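Side-chain contacts in Hep_Hag family (Burkholderia pseudomallei, PDB 3S6L), which forms a YadA-like head domain of the trimeric autotransporter adhesin BoaA, which probably helps the bacterium attach to host epithelial cells: residues A[44-48]-A[49-53]; A[93-97]-A[98-102]. All blocks are in the same frame, centred on the assembly; numbering follows the deposited sequence.

Contact 1 of 2, residues A[44-48]-A[49-53]; sequences ASASG and TDATA. With ZN (zinc ion), chain Q.
The methyl of A46 points into the gap between those of A51 and A53, its CB 4.2 Å from the CB of each. A46 ends one short strand, A53 lies on the next, and the chain reverses between them, so three methyls from both arms form a small apolar patch. Two carbonyls flank it: S45 O lies 3.2 Å from A53 CB, and G48 O comes to 3.3 Å from A51 CB. The reversal is a type II beta turn from G48 to A51. T49 CB rests 3.7 Å from G48 C, the carbonyl carbon, although T49 as a whole points away from the facing arm; the T49 amide is hydrogen-bonded to OD1 of N63.

D50 takes the third turn position with positive phi. Its CG lies anti to its own carbonyl carbon (chi1 -63°), carrying the carboxylate outward from the turn. D50 OD2 alone binds zinc, at 2.3 Å, with H64 NE2 and two waters as the other ligands, while D50 OD1 stays 4.1 Å from the metal and has a weak hydrogen bond to N36. On the inner side T52 packs against L54 of the second subunit. Small inward residues and a tight turn between an outer and an inner strand belong to one coil of the left-handed parallel beta-roll of YadA-like heads.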
ATOM      1  N   ALA A  44       7.332 -10.264  18.261  1.00 24.35           N
ATOM      2  CA  ALA A  44       6.195 -10.134  17.343  1.00 23.61           C
ATOM      3  C   ALA A  44       4.957 -10.810  17.922  1.00 24.00           C
ATOM      4  O   ALA A  44       5.036 -11.907  18.493  1.00 23.82           O
ATOM      5  CB  ALA A  44       6.516 -10.720  15.979  1.00 22.98           C
ATOM      6  N   SER A  45       3.796 -10.194  17.727  1.00 23.71           N
ATOM      7  CA  SER A  45       2.585 -10.765  18.286  1.00 23.86           C
ATOM      8  C   SER A  45       1.405 -10.801  17.298  1.00 23.69           C
ATOM      9  O   SER A  45       1.085  -9.821  16.653  1.00 24.88           O
ATOM     10  CB  SER A  45       2.250 -10.033  19.590  1.00 24.16           C
ATOM     11  OG  SER A  45       0.996 -10.443  20.053  1.00 27.88           O
ATOM     12  N   ALA A  46       0.761 -11.937  17.154  1.00 23.27           N
ATOM     13  CA  ALA A  46      -0.416 -11.998  16.327  1.00 23.14           C
ATOM     14  C   ALA A  46      -1.550 -12.652  17.143  1.00 23.62           C
ATOM     15  O   ALA A  46      -1.703 -13.874  17.139  1.00 22.78           O
ATOM     16  CB  ALA A  46      -0.121 -12.790  15.041  1.00 22.80           C
ATOM     17  N   SER A  47      -2.331 -11.838  17.857  1.00 23.96           N
ATOM     18  CA  SER A  47      -3.348 -12.391  18.751  1.00 24.82           C
ATOM     19  C   SER A  47      -4.771 -12.402  18.189  1.00 25.16           C
ATOM     20  O   SER A  47      -5.622 -13.096  18.736  1.00 26.07           O
ATOM     21  CB  SER A  47      -3.318 -11.701  20.132  1.00 25.39           C
ATOM     22  OG  SER A  47      -3.789 -10.365  20.049  1.00 24.89           O
ATOM     23  N   GLY A  48      -5.037 -11.642  17.120  1.00 24.75           N
ATOM     24  CA  GLY A  48      -6.392 -11.588  16.530  1.00 25.01           C
ATOM     25  C   GLY A  48      -6.629 -12.858  15.722  1.00 25.20           C
ATOM     26  O   GLY A  48      -5.684 -13.560  15.402  1.00 25.33           O
ATOM     27  N   THR A  49      -7.861 -13.178  15.366  1.00 25.35           N
ATOM     28  CA  THR A  49      -8.040 -14.343  14.488  1.00 26.16           C
ATOM     29  C   THR A  49      -7.502 -14.033  13.069  1.00 24.36           C
ATOM     30  O   THR A  49      -7.669 -12.918  12.597  1.00 23.81           O
ATOM     31  CB  THR A  49      -9.496 -14.787  14.428  1.00 27.32           C
ATOM     32  OG1 THR A  49     -10.299 -13.704  13.921  1.00 31.86           O
ATOM     33  CG2 THR A  49     -10.006 -15.183  15.837  1.00 28.89           C
ATOM     34  N   ASP A  50      -6.845 -15.004  12.416  1.00 23.75           N
ATOM     35  CA  ASP A  50      -6.368 -14.855  11.025  1.00 22.78           C
ATOM     36  C   ASP A  50      -5.392 -13.667  10.905  1.00 21.87           C
ATOM     37  O   ASP A  50      -5.407 -12.909   9.939  1.00 21.59           O
ATOM     38  CB  ASP A  50      -7.559 -14.717  10.041  1.00 23.64           C
ATOM     39  CG  ASP A  50      -8.472 -15.985   9.995  1.00 27.01           C
ATOM     40  OD1 ASP A  50      -8.100 -17.012  10.581  1.00 29.69           O
ATOM     41  OD2 ASP A  50      -9.566 -15.980   9.361  1.00 31.23           O
ATOM     42  N   ALA A  51      -4.530 -13.507  11.899  1.00 21.18           N
ATOM     43  CA  ALA A  51      -3.759 -12.276  12.014  1.00 20.10           C
ATOM     44  C   ALA A  51      -2.324 -12.541  11.597  1.00 19.61           C
ATOM     45  O   ALA A  51      -1.848 -13.663  11.729  1.00 20.18           O
ATOM     46  CB  ALA A  51      -3.829 -11.722  13.442  1.00 18.94           C
ATOM     47  N   THR A  52      -1.641 -11.514  11.096  1.00 18.68           N
ATOM     48  CA  THR A  52      -0.288 -11.686  10.555  1.00 18.35           C
ATOM     49  C   THR A  52       0.580 -10.520  10.993  1.00 18.28           C
ATOM     50  O   THR A  52       0.265  -9.370  10.699  1.00 18.84           O
ATOM     51  CB  THR A  52      -0.312 -11.750   9.018  1.00 18.45           C
ATOM     52  OG1 THR A  52      -1.162 -12.827   8.580  1.00 18.13           O
ATOM     53  CG2 THR A  52       1.096 -11.930   8.446  1.00 18.02           C
ATOM     54  N   ALA A  53       1.654 -10.820  11.715  1.00 18.48           N
ATOM     55  CA  ALA A  53       2.584  -9.803  12.237  1.00 18.51           C
ATOM     56  C   ALA A  53       4.000 -10.123  11.788  1.00 18.63           C
ATOM     57  O   ALA A  53       4.475 -11.257  11.948  1.00 19.28           O
ATOM     58  CB  ALA A  53       2.537  -9.763  13.777  1.00 18.80           C
TER
HETATM   59 ZN    ZN Q 185     -11.708 -15.330   9.675  1.00 37.23          ZN
HETATM   60  O   HOH W   1     -14.079 -14.985   9.604  1.00 15.62           O
HETATM   61  O   HOH W   2     -11.806 -15.232   7.372  1.00 21.26           O

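Contact 2 of 2, residues A[93-97]-A[98-102]; sequences ASAFG and QGALA. With ZN (zinc ion), chain R.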
ATOM      1  N   ALA A  93      -9.439  -0.169   8.750  1.00 17.96           N
ATOM      2  CA  ALA A  93      -8.411   0.845   8.493  1.00 17.41           C
ATOM      3  C   ALA A  93      -7.148   0.254   7.885  1.00 17.58           C
ATOM      4  O   ALA A  93      -6.720  -0.845   8.287  1.00 17.28           O
ATOM      5  CB  ALA A  93      -8.075   1.603   9.752  1.00 16.27           C
ATOM      6  N   SER A  94      -6.546   0.995   6.932  1.00 16.70           N
ATOM      7  CA  SER A  94      -5.347   0.558   6.230  1.00 16.10           C
ATOM      8  C   SER A  94      -4.319   1.673   6.149  1.00 16.61           C
ATOM      9  O   SER A  94      -4.608   2.760   5.602  1.00 16.55           O
ATOM     10  CB  SER A  94      -5.694   0.097   4.803  1.00 16.27           C
ATOM     11  OG  SER A  94      -6.773  -0.823   4.797  1.00 16.09           O
ATOM     12  N   ALA A  95      -3.122   1.408   6.689  1.00 16.41           N
ATOM     13  CA  ALA A  95      -2.040   2.397   6.721  1.00 16.09           C
ATOM     14  C   ALA A  95      -0.807   1.827   6.041  1.00 16.34           C
ATOM     15  O   ALA A  95      -0.353   0.728   6.358  1.00 17.22           O
ATOM     16  CB  ALA A  95      -1.727   2.784   8.133  1.00 14.88           C
ATOM     17  N   PHE A  96      -0.279   2.595   5.097  1.00 17.11           N
ATOM     18  CA  PHE A  96       0.904   2.258   4.329  1.00 16.66           C
ATOM     19  C   PHE A  96       1.920   3.394   4.406  1.00 16.72           C
ATOM     20  O   PHE A  96       1.635   4.538   4.018  1.00 15.97           O
ATOM     21  CB  PHE A  96       0.554   1.990   2.864  1.00 16.17           C
ATOM     22  CG  PHE A  96       1.767   1.608   2.025  1.00 18.44           C
ATOM     23  CD1 PHE A  96       2.392   0.350   2.190  1.00 17.79           C
ATOM     24  CD2 PHE A  96       2.320   2.511   1.110  1.00 16.77           C
ATOM     25  CE1 PHE A  96       3.550  -0.004   1.447  1.00 17.64           C
ATOM     26  CE2 PHE A  96       3.454   2.163   0.363  1.00 18.10           C
ATOM     27  CZ  PHE A  96       4.072   0.900   0.526  1.00 17.01           C
ATOM     28  N   GLY A  97       3.112   3.068   4.900  1.00 16.47           N
ATOM     29  CA  GLY A  97       4.197   4.010   4.913  1.00 16.68           C
ATOM     30  C   GLY A  97       4.680   4.152   6.334  1.00 17.60           C
ATOM     31  O   GLY A  97       3.898   3.950   7.277  1.00 17.82           O
ATOM     32  N   GLN A  98       5.954   4.492   6.500  1.00 16.68           N
ATOM     33  CA  GLN A  98       6.523   4.581   7.829  1.00 18.06           C
ATOM     34  C   GLN A  98       5.749   5.629   8.650  1.00 18.50           C
ATOM     35  O   GLN A  98       5.518   6.745   8.152  1.00 18.96           O
ATOM     36  CB  GLN A  98       8.030   4.926   7.728  1.00 17.96           C
ATOM     37  CG  GLN A  98       8.817   4.755   9.040  1.00 18.71           C
ATOM     38  CD  GLN A  98       8.962   6.075   9.786  1.00 22.58           C
ATOM     39  OE1 GLN A  98       9.140   7.114   9.143  1.00 24.55           O
ATOM     40  NE2 GLN A  98       8.901   6.049  11.146  1.00 18.34           N
ATOM     41  N   GLY A  99       5.334   5.273   9.875  1.00 18.63           N
ATOM     42  CA  GLY A  99       4.635   6.226  10.794  1.00 18.53           C
ATOM     43  C   GLY A  99       3.267   6.683  10.294  1.00 19.40           C
ATOM     44  O   GLY A  99       2.729   7.707  10.747  1.00 20.39           O
ATOM     45  N   ALA A 100       2.702   5.950   9.329  1.00 18.56           N
ATOM     46  CA  ALA A 100       1.400   6.277   8.777  1.00 18.33           C
ATOM     47  C   ALA A 100       0.360   5.822   9.803  1.00 18.38           C
ATOM     48  O   ALA A 100       0.556   4.814  10.472  1.00 17.95           O
ATOM     49  CB  ALA A 100       1.171   5.563   7.444  1.00 16.94           C
ATOM     50  N   LEU A 101      -0.738   6.560   9.918  1.00 17.77           N
ATOM     51  CA  LEU A 101      -1.784   6.196  10.895  1.00 18.76           C
ATOM     52  C   LEU A 101      -3.163   6.295  10.240  1.00 17.97           C
ATOM     53  O   LEU A 101      -3.521   7.344   9.717  1.00 18.71           O
ATOM     54  CB  LEU A 101      -1.726   7.068  12.157  1.00 18.10           C
ATOM     55  CG  LEU A 101      -2.823   6.862  13.212  1.00 20.92           C
ATOM     56  CD1 LEU A 101      -2.653   5.523  13.976  1.00 18.40           C
ATOM     57  CD2 LEU A 101      -2.882   8.049  14.208  1.00 16.65           C
ATOM     58  N   ALA A 102      -3.894   5.190  10.216  1.00 17.06           N
ATOM     59  CA  ALA A 102      -5.249   5.203   9.721  1.00 17.45           C
ATOM     60  C   ALA A 102      -6.091   4.852  10.943  1.00 18.42           C
ATOM     61  O   ALA A 102      -6.221   3.679  11.300  1.00 17.73           O
ATOM     62  CB  ALA A 102      -5.423   4.156   8.598  1.00 16.25           C
TER
HETATM   63 ZN    ZN R 186       9.719   8.982   9.878  1.00 46.81          ZN
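A93 and A95 send their methyls across to A100 and A102 on the returning chain, inside one coil of the left-handed parallel beta-roll. The four CB atoms interleave in a zigzag: A93 CB lies 3.9 Å from A102 CB, A102 CB 4.0 Å from A95 CB, and A95 CB 4.1 Å from A100 CB. Nothing larger than a methyl enters from either arm, which fits how closely the inner strand 94-96 and the outer strand 101-102 lie together.

S94 and F96 turn the other way, out of the coil and into the trimer. The F96 side chain packs on A95 of the third subunit and on L110 of its own chain; S94 meets F96 of the second subunit. L101 likewise points away from the facing strand, on the outer side, and touches P89.

A type II beta turn from G97 to A100 joins the strands. A100 N donates to G97 O over 3.1 Å, closing the turn. Backbone angles at G97 suit only glycine, and G99 holds the positive phi of the third turn position. Between them Q98 points its side chain outward, bent at chi2 (-97°), and its amide is held at both ends: NE2 is hydrogen-bonded to Q84 OE1, while OE1 shares a zinc ion with H113 NE2. The Q98 OE1 to zinc distance is 2.1 Å.

Contact 1 and contact 2 are turns of different coils in the same roll, their centres about 17 Å apart and their nearest atoms about 11 Å. They run in opposite senses: 44-53 passes from an outer strand to the sheet facing the trimer axis, and 93-102 leaves that sheet for an outer strand. Both are type II turns starting at a glycine, yet the zinc ligand sits at the third position in contact 1 (D50) and at the second in contact 2 (Q98), each paired with a histidine from a later coil. The two zinc ions are 32.4 Å apart, so these are separate sites.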